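Local coordinates for aerolysin-like protein (Bombina maxima, PDB 6LH8) that probably acts as an aerolysin-family pore-forming protein, or as a regulator of such a protein, in the endolysosomal pathway of toad cells, at residues E12-G15 with S16-V19. Residues are numbered along the deposited sequence; the frame is centred on the assembly and turned at random.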
ATOM      1  N   GLU A  12      -0.046 -14.717  -8.970  1.00 19.80           N
ATOM      2  CA  GLU A  12      -0.574 -13.734  -8.028  1.00 17.57           C
ATOM      3  C   GLU A  12      -2.095 -13.803  -7.942  1.00 19.43           C
ATOM      4  O   GLU A  12      -2.785 -13.947  -8.957  1.00 19.36           O
ATOM      5  CB  GLU A  12      -0.144 -12.329  -8.450  1.00 22.80           C
ATOM      6  CG  GLU A  12      -0.711 -11.216  -7.575  1.00 25.83           C
ATOM      7  CD  GLU A  12      -0.084  -9.873  -7.865  1.00 31.51           C
ATOM      8  OE1 GLU A  12       1.087  -9.668  -7.490  1.00 32.35           O
ATOM      9  OE2 GLU A  12      -0.772  -9.021  -8.467  1.00 35.07           O
ATOM     10  N   ILE A  13      -2.612 -13.684  -6.719  1.00 16.61           N
ATOM     11  CA  ILE A  13      -4.045 -13.695  -6.433  1.00 17.19           C
ATOM     12  C   ILE A  13      -4.474 -12.264  -6.156  1.00 22.35           C
ATOM     13  O   ILE A  13      -3.808 -11.539  -5.400  1.00 20.55           O
ATOM     14  CB  ILE A  13      -4.378 -14.598  -5.230  1.00 19.48           C
ATOM     15  CG1 ILE A  13      -4.038 -16.057  -5.546  1.00 18.56           C
ATOM     16  CG2 ILE A  13      -5.862 -14.422  -4.803  1.00 20.86           C
ATOM     17  CD1 ILE A  13      -4.027 -16.971  -4.277  1.00 22.16           C
ATOM     18  N   GLU A  14      -5.591 -11.855  -6.760  1.00 20.34           N
ATOM     19  CA  GLU A  14      -6.201 -10.556  -6.483  1.00 23.82           C
ATOM     20  C   GLU A  14      -7.102 -10.721  -5.266  1.00 23.51           C
ATOM     21  O   GLU A  14      -8.206 -11.261  -5.361  1.00 28.01           O
ATOM     22  CB  GLU A  14      -6.976 -10.065  -7.705  1.00 27.22           C
ATOM     23  CG  GLU A  14      -7.717  -8.751  -7.519  1.00 29.42           C
ATOM     24  CD  GLU A  14      -8.530  -8.374  -8.753  1.00 32.25           C
ATOM     25  OE1 GLU A  14      -9.044  -9.291  -9.435  1.00 29.26           O
ATOM     26  OE2 GLU A  14      -8.638  -7.166  -9.048  1.00 32.38           O
ATOM     27  N   GLY A  15      -6.624 -10.282  -4.106  1.00 23.15           N
ATOM     28  CA  GLY A  15      -7.456 -10.294  -2.923  1.00 25.27           C
ATOM     29  C   GLY A  15      -8.312  -9.041  -2.933  1.00 26.89           C
ATOM     30  O   GLY A  15      -8.751  -8.596  -3.995  1.00 36.29           O
ATOM     31  N   SER A  16      -8.535  -8.459  -1.768  1.00 30.79           N
ATOM     32  CA  SER A  16      -9.400  -7.294  -1.656  1.00 29.82           C
ATOM     33  C   SER A  16      -8.979  -6.192  -2.629  1.00 28.34           C
ATOM     34  O   SER A  16      -7.789  -5.952  -2.848  1.00 29.06           O
ATOM     35  CB  SER A  16      -9.352  -6.802  -0.210  1.00 29.93           C
ATOM     36  OG  SER A  16     -10.243  -5.735   0.002  1.00 37.23           O
ATOM     37  N   ASN A  17      -9.965  -5.549  -3.251  1.00 26.45           N
ATOM     38  CA  ASN A  17      -9.710  -4.450  -4.184  1.00 24.74           C
ATOM     39  C   ASN A  17     -10.859  -3.469  -4.006  1.00 25.49           C
ATOM     40  O   ASN A  17     -11.996  -3.815  -4.313  1.00 23.66           O
ATOM     41  CB  ASN A  17      -9.624  -4.958  -5.628  1.00 26.64           C
ATOM     42  CG  ASN A  17      -9.283  -3.855  -6.629  1.00 36.12           C
ATOM     43  OD1 ASN A  17      -9.631  -2.687  -6.434  1.00 36.83           O
ATOM     44  ND2 ASN A  17      -8.590  -4.224  -7.711  1.00 39.08           N
ATOM     45  N   GLU A  18     -10.575  -2.271  -3.492  1.00 23.33           N
ATOM     46  CA  GLU A  18     -11.629  -1.312  -3.175  1.00 19.78           C
ATOM     47  C   GLU A  18     -11.161   0.105  -3.470  1.00 22.04           C
ATOM     48  O   GLU A  18      -9.971   0.422  -3.378  1.00 22.21           O
ATOM     49  CB  GLU A  18     -12.041  -1.373  -1.696  1.00 24.74           C
ATOM     50  CG  GLU A  18     -12.541  -2.719  -1.209  1.00 33.05           C
ATOM     51  CD  GLU A  18     -12.376  -2.879   0.289  1.00 40.17           C
ATOM     52  OE1 GLU A  18     -11.658  -2.047   0.892  1.00 42.85           O
ATOM     53  OE2 GLU A  18     -12.970  -3.822   0.864  1.00 42.02           O
ATOM     54  N   VAL A  19     -12.114   0.955  -3.822  1.00 17.82           N
ATOM     55  CA  VAL A  19     -11.898   2.392  -3.860  1.00 19.15           C
ATOM     56  C   VAL A  19     -12.482   2.949  -2.570  1.00 19.96           C
ATOM     57  O   VAL A  19     -13.698   2.888  -2.335  1.00 18.71           O
ATOM     58  CB  VAL A  19     -12.529   3.048  -5.094  1.00 19.32           C
ATOM     59  CG1 VAL A  19     -12.273   4.562  -5.050  1.00 21.02           C
ATOM     60  CG2 VAL A  19     -11.960   2.435  -6.355  1.00 23.06           C
TER
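Asn17 ND2 donates a hydrogen bond to Glu14 OE2 at 3.2 Å, joining the side chain of a bulge residue, Glu14, to Asn17 just beyond the beta bulge in strand 4-28, an outermost strand of the long antiparallel sheet. The neighbouring strand 110-130 defines the bulge: Ile13 pairs by backbone hydrogen bonds with Ser123, and the next such pair is Ser16 with Ile121, which puts Glu14 and Gly15 opposite Thr122. The new register, set at Ser16, continues with Glu18 opposite Glu119. In an unbroken strand, residues three apart would point to opposite faces; the extra residue shifts the alternation, which probably brings Glu14 and Asn17 to the same face. The glutamate reaches forward with CG anti to its own nitrogen (chi1 177°) and the chain stretched out beyond it, bringing the carboxylate to the amide. The two flat groups are strongly turned against each other, their planes 65° apart. Both side chains are exposed, consistent with a modest surface link. Gly15 O lies 3.4 Å from Asn17 N, at an angle too poor for a hydrogen bond. In the side-chain bond the N-H...O angle of 147° marks a moderate bend, and Asn17 ND2 approaches Glu14 OE2 from its anti side, slightly out of the carboxylate plane, while OE2 itself is tilted out of the amide plane of Asn17.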